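PDB 5CQF: L-lysine 6-monooxygenase from Pseudomonas syringae pv. tomato, which probably hydroxylates the side-chain amino group of L-lysine during siderophore biosynthesis, using FAD and a nicotinamide cofactor. Local coordinates for residues A16-F21 and I26-A31; G183-H188 and I319-D324; G145-V150 and S362-W367. All blocks are in the same frame, centred on the assembly; numbering follows the deposited sequence.

Contact 1 (A16-F21 and I26-A31); sequences AICIGF and IALACA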
ATOM      1  N   ALA A  16       3.677  43.165 -20.452  1.00 60.47           N
ATOM      2  CA  ALA A  16       4.655  42.347 -19.779  1.00 59.24           C
ATOM      3  C   ALA A  16       5.300  41.346 -20.731  1.00 57.35           C
ATOM      4  O   ALA A  16       4.714  40.976 -21.753  1.00 57.02           O
ATOM      5  CB  ALA A  16       3.996  41.619 -18.625  1.00 58.19           C
ATOM      6  N   ILE A  17       6.514  40.926 -20.379  1.00 53.63           N
ATOM      7  CA  ILE A  17       7.187  39.825 -21.057  1.00 53.02           C
ATOM      8  C   ILE A  17       7.574  38.795 -20.014  1.00 49.61           C
ATOM      9  O   ILE A  17       8.136  39.130 -18.957  1.00 49.38           O
ATOM     10  CB  ILE A  17       8.460  40.271 -21.803  1.00 55.44           C
ATOM     11  CG1 ILE A  17       8.151  41.321 -22.885  1.00 59.24           C
ATOM     12  CG2 ILE A  17       9.160  39.077 -22.435  1.00 55.25           C
ATOM     13  CD1 ILE A  17       7.506  40.756 -24.133  1.00 61.19           C
ATOM     14  N   CYS A  18       7.254  37.540 -20.305  1.00 49.62           N
ATOM     15  CA  CYS A  18       7.677  36.409 -19.475  1.00 47.74           C
ATOM     16  C   CYS A  18       8.717  35.636 -20.243  1.00 48.33           C
ATOM     17  O   CYS A  18       8.481  35.276 -21.398  1.00 52.00           O
ATOM     18  CB  CYS A  18       6.502  35.493 -19.161  1.00 46.29           C
ATOM     19  SG  CYS A  18       6.937  33.989 -18.217  1.00 44.31           S
ATOM     20  N   ILE A  19       9.869  35.395 -19.634  1.00 46.06           N
ATOM     21  CA  ILE A  19      10.884  34.592 -20.283  1.00 46.19           C
ATOM     22  C   ILE A  19      10.752  33.161 -19.767  1.00 45.20           C
ATOM     23  O   ILE A  19      10.924  32.910 -18.587  1.00 43.44           O
ATOM     24  CB  ILE A  19      12.303  35.127 -20.032  1.00 46.74           C
ATOM     25  CG1 ILE A  19      12.435  36.546 -20.596  1.00 48.31           C
ATOM     26  CG2 ILE A  19      13.326  34.262 -20.756  1.00 47.56           C
ATOM     27  CD1 ILE A  19      13.746  37.220 -20.253  1.00 48.64           C
ATOM     28  N   GLY A  20      10.467  32.238 -20.687  1.00 45.99           N
ATOM     29  CA  GLY A  20      10.341  30.821 -20.399  1.00 44.72           C
ATOM     30  C   GLY A  20       8.906  30.405 -20.624  1.00 45.14           C
ATOM     31  O   GLY A  20       7.969  31.064 -20.148  1.00 45.77           O
ATOM     32  N   PHE A  21       8.710  29.318 -21.360  1.00 44.68           N
ATOM     33  CA  PHE A  21       7.383  28.726 -21.441  1.00 43.87           C
ATOM     34  C   PHE A  21       7.421  27.252 -21.070  1.00 44.58           C
ATOM     35  O   PHE A  21       6.780  26.416 -21.706  1.00 47.10           O
ATOM     36  CB  PHE A  21       6.735  28.955 -22.810  1.00 43.03           C
ATOM     37  CG  PHE A  21       5.243  28.997 -22.763  1.00 41.42           C
ATOM     38  CD1 PHE A  21       4.598  29.985 -22.064  1.00 41.10           C
ATOM     39  CD2 PHE A  21       4.485  28.062 -23.434  1.00 42.80           C
ATOM     40  CE1 PHE A  21       3.216  30.053 -22.023  1.00 42.55           C
ATOM     41  CE2 PHE A  21       3.098  28.107 -23.393  1.00 43.36           C
ATOM     42  CZ  PHE A  21       2.459  29.107 -22.677  1.00 43.07           C
ATOM     43  N   ILE A  26       3.695  28.388 -18.272  1.00 36.59           N
ATOM     44  CA  ILE A  26       2.397  27.882 -18.701  1.00 36.08           C
ATOM     45  C   ILE A  26       1.369  28.129 -17.619  1.00 35.54           C
ATOM     46  O   ILE A  26       0.223  28.532 -17.892  1.00 36.15           O
ATOM     47  CB  ILE A  26       2.487  26.404 -19.039  1.00 36.00           C
ATOM     48  CG1 ILE A  26       3.222  26.234 -20.363  1.00 37.31           C
ATOM     49  CG2 ILE A  26       1.106  25.800 -19.136  1.00 37.50           C
ATOM     50  CD1 ILE A  26       3.813  24.875 -20.561  1.00 37.82           C
ATOM     51  N   ALA A  27       1.799  27.908 -16.383  1.00 33.95           N
ATOM     52  CA  ALA A  27       0.944  28.140 -15.239  1.00 33.70           C
ATOM     53  C   ALA A  27       0.501  29.563 -15.197  1.00 34.98           C
ATOM     54  O   ALA A  27      -0.629  29.819 -14.886  1.00 35.56           O
ATOM     55  CB  ALA A  27       1.670  27.804 -13.948  1.00 32.80           C
ATOM     56  N   LEU A  28       1.424  30.493 -15.458  1.00 37.11           N
ATOM     57  CA  LEU A  28       1.106  31.922 -15.506  1.00 38.55           C
ATOM     58  C   LEU A  28       0.135  32.253 -16.609  1.00 39.36           C
ATOM     59  O   LEU A  28      -0.810  32.991 -16.374  1.00 41.68           O
ATOM     60  CB  LEU A  28       2.369  32.744 -15.709  1.00 39.27           C
ATOM     61  CG  LEU A  28       2.178  34.238 -15.682  1.00 39.66           C
ATOM     62  CD1 LEU A  28       1.762  34.740 -14.312  1.00 39.57           C
ATOM     63  CD2 LEU A  28       3.482  34.859 -16.133  1.00 41.84           C
ATOM     64  N   ALA A  29       0.379  31.750 -17.812  1.00 39.34           N
ATOM     65  CA  ALA A  29      -0.595  31.924 -18.910  1.00 41.52           C
ATOM     66  C   ALA A  29      -1.956  31.377 -18.560  1.00 41.73           C
ATOM     67  O   ALA A  29      -2.965  31.985 -18.911  1.00 41.98           O
ATOM     68  CB  ALA A  29      -0.104  31.280 -20.192  1.00 42.83           C
ATOM     69  N   CYS A  30      -2.011  30.254 -17.827  1.00 41.73           N
ATOM     70  CA  CYS A  30      -3.314  29.728 -17.434  1.00 40.86           C
ATOM     71  C   CYS A  30      -4.073  30.713 -16.558  1.00 40.89           C
ATOM     72  O   CYS A  30      -5.265  30.814 -16.663  1.00 43.60           O
ATOM     73  CB  CYS A  30      -3.200  28.394 -16.712  1.00 41.39           C
ATOM     74  SG  CYS A  30      -2.699  27.027 -17.762  1.00 41.08           S
ATOM     75  N   ALA A  31      -3.402  31.431 -15.679  1.00 41.12           N
ATOM     76  CA  ALA A  31      -4.096  32.442 -14.867  1.00 41.96           C
ATOM     77  C   ALA A  31      -4.698  33.525 -15.745  1.00 43.26           C
ATOM     78  O   ALA A  31      -5.825  33.953 -15.512  1.00 42.77           O
ATOM     79  CB  ALA A  31      -3.171  33.079 -13.847  1.00 40.30           C
TER

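Contact 2 (G183-H188 and I319-D324); sequences GPTLFH and IEHTAD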
ATOM      1  N   GLY A 183      31.454  16.171 -22.022  1.00 56.44           N
ATOM      2  CA  GLY A 183      31.469  15.523 -23.321  1.00 56.73           C
ATOM      3  C   GLY A 183      30.536  14.323 -23.392  1.00 55.45           C
ATOM      4  O   GLY A 183      29.723  14.091 -22.493  1.00 55.50           O
ATOM      5  N   PRO A 184      30.638  13.551 -24.474  1.00 53.47           N
ATOM      6  CA  PRO A 184      29.764  12.394 -24.668  1.00 52.99           C
ATOM      7  C   PRO A 184      29.842  11.324 -23.572  1.00 49.59           C
ATOM      8  O   PRO A 184      28.883  10.591 -23.398  1.00 45.33           O
ATOM      9  CB  PRO A 184      30.241  11.805 -26.009  1.00 54.10           C
ATOM     10  CG  PRO A 184      30.901  12.930 -26.717  1.00 54.59           C
ATOM     11  CD  PRO A 184      31.461  13.837 -25.660  1.00 53.83           C
ATOM     12  N   THR A 185      30.981  11.214 -22.886  1.00 47.10           N
ATOM     13  CA  THR A 185      31.176  10.207 -21.855  1.00 46.01           C
ATOM     14  C   THR A 185      31.246  10.769 -20.425  1.00 44.99           C
ATOM     15  O   THR A 185      31.419  10.013 -19.479  1.00 46.06           O
ATOM     16  CB  THR A 185      32.444   9.349 -22.097  1.00 46.70           C
ATOM     17  OG1 THR A 185      33.595  10.185 -22.144  1.00 47.28           O
ATOM     18  CG2 THR A 185      32.339   8.539 -23.381  1.00 48.64           C
ATOM     19  N   LEU A 186      31.120  12.074 -20.257  1.00 44.26           N
ATOM     20  CA  LEU A 186      30.985  12.640 -18.930  1.00 44.51           C
ATOM     21  C   LEU A 186      30.015  13.793 -19.043  1.00 44.11           C
ATOM     22  O   LEU A 186      30.293  14.773 -19.750  1.00 43.31           O
ATOM     23  CB  LEU A 186      32.350  13.086 -18.404  1.00 47.30           C
ATOM     24  CG  LEU A 186      32.346  13.607 -16.963  1.00 48.74           C
ATOM     25  CD1 LEU A 186      33.688  13.385 -16.268  1.00 49.54           C
ATOM     26  CD2 LEU A 186      31.960  15.076 -16.923  1.00 51.63           C
ATOM     27  N   PHE A 187      28.859  13.683 -18.393  1.00 42.70           N
ATOM     28  CA  PHE A 187      27.817  14.706 -18.581  1.00 43.59           C
ATOM     29  C   PHE A 187      26.943  14.913 -17.382  1.00 42.51           C
ATOM     30  O   PHE A 187      26.926  14.087 -16.471  1.00 39.35           O
ATOM     31  CB  PHE A 187      26.938  14.373 -19.792  1.00 44.11           C
ATOM     32  CG  PHE A 187      26.508  12.935 -19.855  1.00 42.95           C
ATOM     33  CD1 PHE A 187      25.322  12.535 -19.288  1.00 42.72           C
ATOM     34  CD2 PHE A 187      27.279  12.006 -20.504  1.00 43.22           C
ATOM     35  CE1 PHE A 187      24.911  11.224 -19.363  1.00 43.45           C
ATOM     36  CE2 PHE A 187      26.883  10.682 -20.590  1.00 43.93           C
ATOM     37  CZ  PHE A 187      25.707  10.287 -20.002  1.00 45.23           C
ATOM     38  N   HIS A 188      26.199  16.016 -17.412  1.00 42.13           N
ATOM     39  CA  HIS A 188      25.268  16.355 -16.334  1.00 43.07           C
ATOM     40  C   HIS A 188      23.961  15.637 -16.568  1.00 42.70           C
ATOM     41  O   HIS A 188      23.624  15.315 -17.720  1.00 44.47           O
ATOM     42  CB  HIS A 188      25.015  17.863 -16.344  1.00 44.38           C
ATOM     43  CG  HIS A 188      24.304  18.380 -15.136  1.00 41.89           C
ATOM     44  ND1 HIS A 188      22.969  18.704 -15.146  1.00 42.26           N
ATOM     45  CD2 HIS A 188      24.746  18.656 -13.890  1.00 41.91           C
ATOM     46  CE1 HIS A 188      22.611  19.148 -13.957  1.00 41.38           C
ATOM     47  NE2 HIS A 188      23.672  19.130 -13.174  1.00 42.21           N
ATOM     48  N   ILE A 319      40.488  13.036 -10.989  1.00 52.71           N
ATOM     49  CA  ILE A 319      39.918  12.344 -12.136  1.00 53.48           C
ATOM     50  C   ILE A 319      40.718  12.690 -13.383  1.00 56.12           C
ATOM     51  O   ILE A 319      41.108  13.839 -13.568  1.00 58.91           O
ATOM     52  CB  ILE A 319      38.432  12.733 -12.326  1.00 51.44           C
ATOM     53  CG1 ILE A 319      37.853  12.103 -13.594  1.00 51.81           C
ATOM     54  CG2 ILE A 319      38.252  14.241 -12.381  1.00 50.51           C
ATOM     55  CD1 ILE A 319      36.341  12.117 -13.639  1.00 51.26           C
ATOM     56  N   GLU A 320      40.979  11.705 -14.234  1.00 57.68           N
ATOM     57  CA  GLU A 320      41.587  11.998 -15.516  1.00 59.78           C
ATOM     58  C   GLU A 320      41.043  11.101 -16.592  1.00 57.74           C
ATOM     59  O   GLU A 320      40.668   9.968 -16.334  1.00 55.76           O
ATOM     60  CB  GLU A 320      43.122  11.936 -15.469  1.00 66.22           C
ATOM     61  CG  GLU A 320      43.733  10.636 -14.977  1.00 71.31           C
ATOM     62  CD  GLU A 320      45.269  10.660 -15.015  1.00 79.26           C
ATOM     63  OE1 GLU A 320      45.887  10.632 -13.919  1.00 82.62           O
ATOM     64  OE2 GLU A 320      45.862  10.711 -16.128  1.00 76.66           O
ATOM     65  N   HIS A 321      40.984  11.653 -17.794  1.00 55.64           N
ATOM     66  CA  HIS A 321      40.534  10.947 -18.966  1.00 57.27           C
ATOM     67  C   HIS A 321      41.769  10.303 -19.582  1.00 57.51           C
ATOM     68  O   HIS A 321      42.721  10.979 -19.946  1.00 59.61           O
ATOM     69  CB  HIS A 321      39.878  11.956 -19.913  1.00 58.59           C
ATOM     70  CG  HIS A 321      39.122  11.348 -21.053  1.00 60.12           C
ATOM     71  ND1 HIS A 321      39.007  11.972 -22.278  1.00 61.45           N
ATOM     72  CD2 HIS A 321      38.423  10.191 -21.156  1.00 62.65           C
ATOM     73  CE1 HIS A 321      38.275  11.226 -23.085  1.00 62.08           C
ATOM     74  NE2 HIS A 321      37.906  10.140 -22.428  1.00 61.84           N
ATOM     75  N   THR A 322      41.775   8.987 -19.638  1.00 57.35           N
ATOM     76  CA  THR A 322      42.811   8.255 -20.321  1.00 60.43           C
ATOM     77  C   THR A 322      42.236   7.617 -21.593  1.00 62.44           C
ATOM     78  O   THR A 322      41.064   7.804 -21.945  1.00 62.07           O
ATOM     79  CB  THR A 322      43.386   7.164 -19.396  1.00 61.56           C
ATOM     80  OG1 THR A 322      42.418   6.127 -19.224  1.00 61.54           O
ATOM     81  CG2 THR A 322      43.704   7.740 -18.039  1.00 63.16           C
ATOM     82  N   ALA A 323      43.072   6.842 -22.266  1.00 66.00           N
ATOM     83  CA  ALA A 323      42.669   6.096 -23.447  1.00 67.61           C
ATOM     84  C   ALA A 323      41.736   4.950 -23.085  1.00 67.45           C
ATOM     85  O   ALA A 323      41.029   4.450 -23.947  1.00 67.02           O
ATOM     86  CB  ALA A 323      43.906   5.558 -24.170  1.00 69.71           C
ATOM     87  N   ASP A 324      41.744   4.523 -21.823  1.00 68.83           N
ATOM     88  CA  ASP A 324      40.875   3.426 -21.371  1.00 72.53           C
ATOM     89  C   ASP A 324      39.728   3.874 -20.440  1.00 69.59           C
ATOM     90  O   ASP A 324      39.389   3.141 -19.510  1.00 68.12           O
ATOM     91  CB  ASP A 324      41.714   2.379 -20.639  1.00 73.48           C
ATOM     92  CG  ASP A 324      43.020   2.123 -21.314  1.00 77.03           C
ATOM     93  OD1 ASP A 324      44.027   2.725 -20.875  1.00 78.87           O
ATOM     94  OD2 ASP A 324      43.041   1.338 -22.281  1.00 78.63           O
TER

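Contact 3 (G145-V150 and S362-W367); sequences GRLQEV and SGLQPW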
ATOM      1  N   GLY A 145      17.527  60.117 -16.459  1.00106.88           N
ATOM      2  CA  GLY A 145      18.515  59.622 -15.494  1.00104.56           C
ATOM      3  C   GLY A 145      17.997  58.499 -14.596  1.00103.61           C
ATOM      4  O   GLY A 145      18.636  58.154 -13.595  1.00 93.35           O
ATOM      5  N   ARG A 146      16.845  57.926 -14.957  1.00102.76           N
ATOM      6  CA  ARG A 146      16.221  56.836 -14.199  1.00102.65           C
ATOM      7  C   ARG A 146      15.694  55.780 -15.191  1.00 94.32           C
ATOM      8  O   ARG A 146      15.280  56.123 -16.308  1.00 87.42           O
ATOM      9  CB  ARG A 146      15.092  57.376 -13.296  1.00106.08           C
ATOM     10  CG  ARG A 146      15.561  58.330 -12.189  1.00108.25           C
ATOM     11  CD  ARG A 146      14.471  58.660 -11.160  1.00112.69           C
ATOM     12  NE  ARG A 146      14.287  57.606 -10.149  1.00116.47           N
ATOM     13  CZ  ARG A 146      13.282  57.537  -9.266  1.00113.81           C
ATOM     14  NH1 ARG A 146      12.328  58.462  -9.237  1.00115.77           N
ATOM     15  NH2 ARG A 146      13.230  56.524  -8.404  1.00110.36           N
ATOM     16  N   LEU A 147      15.742  54.507 -14.792  1.00 86.02           N
ATOM     17  CA  LEU A 147      15.344  53.397 -15.679  1.00 82.87           C
ATOM     18  C   LEU A 147      13.820  53.327 -15.859  1.00 84.52           C
ATOM     19  O   LEU A 147      13.092  53.144 -14.879  1.00 84.62           O
ATOM     20  CB  LEU A 147      15.865  52.060 -15.124  1.00 78.29           C
ATOM     21  CG  LEU A 147      15.452  50.747 -15.818  1.00 73.44           C
ATOM     22  CD1 LEU A 147      16.413  50.290 -16.906  1.00 69.86           C
ATOM     23  CD2 LEU A 147      15.309  49.671 -14.755  1.00 73.46           C
ATOM     24  N   GLN A 148      13.356  53.451 -17.108  1.00 84.76           N
ATOM     25  CA  GLN A 148      11.915  53.478 -17.438  1.00 91.56           C
ATOM     26  C   GLN A 148      11.391  52.243 -18.207  1.00 82.84           C
ATOM     27  O   GLN A 148      10.209  51.969 -18.152  1.00 71.43           O
ATOM     28  CB  GLN A 148      11.567  54.726 -18.275  1.00102.12           C
ATOM     29  CG  GLN A 148      11.956  56.083 -17.678  1.00115.19           C
ATOM     30  CD  GLN A 148      11.055  56.571 -16.540  1.00122.83           C
ATOM     31  OE1 GLN A 148       9.887  56.173 -16.423  1.00125.29           O
ATOM     32  NE2 GLN A 148      11.602  57.460 -15.695  1.00122.81           N
ATOM     33  N   GLU A 149      12.259  51.557 -18.956  1.00 82.61           N
ATOM     34  CA  GLU A 149      11.899  50.375 -19.758  1.00 78.11           C
ATOM     35  C   GLU A 149      13.092  49.420 -19.862  1.00 74.42           C
ATOM     36  O   GLU A 149      14.204  49.775 -19.461  1.00 74.85           O
ATOM     37  CB  GLU A 149      11.483  50.785 -21.168  1.00 81.14           C
ATOM     38  CG  GLU A 149       9.993  51.052 -21.349  1.00 87.31           C
ATOM     39  CD  GLU A 149       9.615  51.339 -22.801  1.00 89.20           C
ATOM     40  OE1 GLU A 149      10.411  52.009 -23.507  1.00 81.35           O
ATOM     41  OE2 GLU A 149       8.521  50.888 -23.231  1.00 95.58           O
ATOM     42  N   VAL A 150      12.859  48.211 -20.381  1.00 67.40           N
ATOM     43  CA  VAL A 150      13.950  47.305 -20.749  1.00 64.01           C
ATOM     44  C   VAL A 150      13.687  46.782 -22.122  1.00 61.85           C
ATOM     45  O   VAL A 150      12.548  46.709 -22.550  1.00 64.91           O
ATOM     46  CB  VAL A 150      14.133  46.099 -19.783  1.00 63.55           C
ATOM     47  CG1 VAL A 150      14.601  46.571 -18.419  1.00 62.48           C
ATOM     48  CG2 VAL A 150      12.870  45.261 -19.652  1.00 62.58           C
ATOM     49  N   SER A 362      22.309  40.891 -16.131  1.00 60.93           N
ATOM     50  CA  SER A 362      23.663  41.474 -16.033  1.00 60.16           C
ATOM     51  C   SER A 362      23.677  42.968 -16.217  1.00 60.71           C
ATOM     52  O   SER A 362      24.255  43.696 -15.415  1.00 64.60           O
ATOM     53  CB  SER A 362      24.561  40.898 -17.119  1.00 59.24           C
ATOM     54  OG  SER A 362      24.930  39.583 -16.819  1.00 58.24           O
ATOM     55  N   GLY A 363      23.050  43.408 -17.301  1.00 59.74           N
ATOM     56  CA  GLY A 363      23.068  44.817 -17.705  1.00 59.66           C
ATOM     57  C   GLY A 363      22.177  45.735 -16.885  1.00 60.74           C
ATOM     58  O   GLY A 363      22.235  46.958 -17.047  1.00 63.25           O
ATOM     59  N   LEU A 364      21.349  45.170 -16.003  1.00 57.47           N
ATOM     60  CA  LEU A 364      20.461  45.989 -15.192  1.00 57.06           C
ATOM     61  C   LEU A 364      20.979  46.151 -13.765  1.00 56.65           C
ATOM     62  O   LEU A 364      20.341  46.816 -12.969  1.00 57.60           O
ATOM     63  CB  LEU A 364      19.029  45.433 -15.192  1.00 57.85           C
ATOM     64  CG  LEU A 364      18.252  45.281 -16.509  1.00 58.67           C
ATOM     65  CD1 LEU A 364      17.907  46.634 -17.104  1.00 58.93           C
ATOM     66  CD2 LEU A 364      19.024  44.450 -17.523  1.00 60.21           C
ATOM     67  N   GLN A 365      22.153  45.603 -13.454  1.00 59.61           N
ATOM     68  CA  GLN A 365      22.711  45.680 -12.094  1.00 61.80           C
ATOM     69  C   GLN A 365      22.623  47.036 -11.396  1.00 60.53           C
ATOM     70  O   GLN A 365      22.305  47.086 -10.210  1.00 57.90           O
ATOM     71  CB  GLN A 365      24.162  45.190 -12.064  1.00 66.95           C
ATOM     72  CG  GLN A 365      24.249  43.679 -12.137  1.00 71.45           C
ATOM     73  CD  GLN A 365      25.509  43.111 -11.529  1.00 78.22           C
ATOM     74  OE1 GLN A 365      25.900  43.462 -10.406  1.00 83.09           O
ATOM     75  NE2 GLN A 365      26.133  42.190 -12.250  1.00 77.72           N
ATOM     76  N   PRO A 366      22.885  48.136 -12.122  1.00 62.93           N
ATOM     77  CA  PRO A 366      22.819  49.446 -11.465  1.00 63.72           C
ATOM     78  C   PRO A 366      21.449  49.842 -10.913  1.00 63.00           C
ATOM     79  O   PRO A 366      21.404  50.684 -10.025  1.00 64.66           O
ATOM     80  CB  PRO A 366      23.253  50.418 -12.570  1.00 64.40           C
ATOM     81  CG  PRO A 366      24.090  49.590 -13.484  1.00 63.80           C
ATOM     82  CD  PRO A 366      23.395  48.257 -13.501  1.00 64.34           C
ATOM     83  N   TRP A 367      20.361  49.244 -11.412  1.00 60.73           N
ATOM     84  CA  TRP A 367      19.001  49.530 -10.923  1.00 58.57           C
ATOM     85  C   TRP A 367      18.445  48.416 -10.028  1.00 57.02           C
ATOM     86  O   TRP A 367      17.278  48.443  -9.660  1.00 54.50           O
ATOM     87  CB  TRP A 367      18.063  49.799 -12.109  1.00 60.24           C
ATOM     88  CG  TRP A 367      18.589  50.926 -12.930  1.00 63.43           C
ATOM     89  CD1 TRP A 367      18.347  52.254 -12.736  1.00 65.23           C
ATOM     90  CD2 TRP A 367      19.532  50.842 -14.005  1.00 64.89           C
ATOM     91  NE1 TRP A 367      19.054  53.002 -13.633  1.00 67.52           N
ATOM     92  CE2 TRP A 367      19.798  52.169 -14.425  1.00 69.36           C
ATOM     93  CE3 TRP A 367      20.180  49.782 -14.657  1.00 64.24           C
ATOM     94  CZ2 TRP A 367      20.687  52.467 -15.476  1.00 69.53           C
ATOM     95  CZ3 TRP A 367      21.061  50.069 -15.695  1.00 66.33           C
ATOM     96  CH2 TRP A 367      21.307  51.407 -16.098  1.00 69.58           C
TER

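Contact 1 (A16-F21 and I26-A31)
The ring of Phe21 has the side chain of Ile26 over one face and the methyl of Ala29 at its edge, near the ring plane. This is the strand-turn-helix start of a Rossmann-type beta-alpha-beta unit, in which strand 16-19 leads through a tight turn into helix 23-37 and on to strand 47-50. The glycine pattern beginning at Gly20 is consistent with the dinucleotide-binding loop of an FAD-dependent enzyme.

Over the face, Ile26 CG1 stands 3.7 Å from the centroid of the Phe21 ring and 18° off its normal, a CH-pi contact displaced toward the rim, where Phe21 CE2 is nearest to Ile26 CG1 at 3.6 Å. The two side chains cross at about a right angle. The far methyl of Ile26 goes elsewhere: its CD1 lies 3.5 Å from the carbonyl O of Phe21, so this residue packs against both the ring and the backbone of the turn. At the ring edge, Ala29 CB comes within 4.0 Å of Phe21 CE1, one helical turn beyond Ile26. With CG roughly anti to the backbone N (chi1 -152°), the ring of Phe21 reaches from the turn to Ile26 and Ala29.

Tyr49 of strand 47-50 adds an edge-to-face ring contact to Phe21, while the side chain of Glu51 bonds to the Phe21 backbone N. Helix 111-125 packs on Phe21 and Ile26 through Ser122. At Gly20, phi of 114° would press any CB against the carbonyl O of Ile19, which suits the glycine here.

Farther from the turn, the strand and helix are bridged by a single apolar touch between side chains that point at each other, the thiol sulfur Cys18 SG lying 4.1 Å from Leu28 CD2.

Contact 2 (G183-H188 and I319-D324)
Leu186 and Ile319 join two sheets of what is probably the NADP-binding half of the enzyme. Leu186 begins strand 186-188, an outermost strand of a five-stranded parallel sheet of Rossmann type, and Ile319 lies on strand 314-322, the first strand of a three-stranded antiparallel meander. The two side chains reach toward each other tip to tip, Leu186 CD1 meeting Ile319 CD1 at 3.9 Å. Both are extended from the backbone to do so: in Ile319, CG1 is anti to the backbone N (chi1 175°) and the chain continues outward through chi2 to CD1. The backbones themselves stay well apart, with 9.7 Å between Leu186 CA and His321 CA. Each side chain is also packed within its own sheet, Leu186 on Val346 and Leu348 of strand 345-348 and Ile319 on Val328 of strand 325-332.

Leu186 also closes a type I beta turn that starts at Gly183. The turn's own bond, Leu186 N to Gly183 O, is weak; the reciprocal bond from Gly183 N to Leu186 O, 2.9 Å, ties its two ends together. The turn places Thr185 beside the meander, where its hydroxyl OG1 comes to 4.3 Å from NE2 of the His321 ring, approaching obliquely. Tyr326, on the next strand of the meander, links the two residues: its hydroxyl is hydrogen-bonded to Thr185 OG1, and its ring stacks with that of His321. It also touches Leu186.

Direct contact across the two segments is thus limited to one methyl pair and a distant approach of hydroxyl to imidazole. It is weak and apolar in character, and the hydroxyl of Tyr326 supplies a polar link between Thr185 and the meander.

Contact 3 (G145-V150 and S362-W367)
The aromatic part of this contact is a CH-pi interaction between Leu147 and Trp367. Leu147 CB lies over the five-membered ring of the indole, 3.6 Å from its centroid and 16° off the normal, with Trp367 CD1 the nearest ring atom at 3.4 Å. On the opposite face Pro366 CB stands 3.7 Å above the plane, out toward the rim of the six-membered ring, so the two faces are touched at different rings. At the indole edge, in plane, lie Gly363 O and Leu364 CA of the same 3-10 segment.

The aliphatic contacts continue from the indole along strand 147-154. Having CG anti to the backbone N (chi1 174°), Leu147 sends its two methyls to different partners: CD2 rests 3.8 Å from Trp367 CB, and CD1 meets Leu364 CD1 at 4.0 Å. The same Leu364 methyl touches Val150 CG1 at 3.6 Å, the two side chains crossing at about a right angle, and so sits against two residues of the strand.

Backbone bonding shapes the 3-10 segment itself, through Trp367 N to Leu364 O at 2.9 Å, which keeps the two side chains that face the strand close together.

In the fold, residues 362-367 belong to the connection between strands 345-348 and 393-396, which here lies against a three-stranded antiparallel sheet. Pro140 of strand 137-142 is shared by Leu147 and Leu364, and Ile142 of that strand touches Trp367. On the other flank of strand 147-154, Val150 pairs through its backbone with Thr161 of strand 157-161.

Overall arrangement
Contact 1 is wholly buried and local in sequence, tying a strand to the helix that follows it in a Rossmann-type unit. Contacts 2 and 3 join distant parts of the chain, and each brings an antiparallel three-stranded sheet into play. Contact 2, the sparsest, sets one methyl pair beside a long hydroxyl-imidazole approach, nearer the surface than the apolar contacts 1 and 3. Both of these set an aliphatic carbon over an aromatic face; in contact 1 the ring comes from the turn between strand and helix, in contact 3 from a 3-10 segment far along the chain. Contacts 1 and 2 lie on opposite sides of the chain's centre, about 38 Å apart between centres.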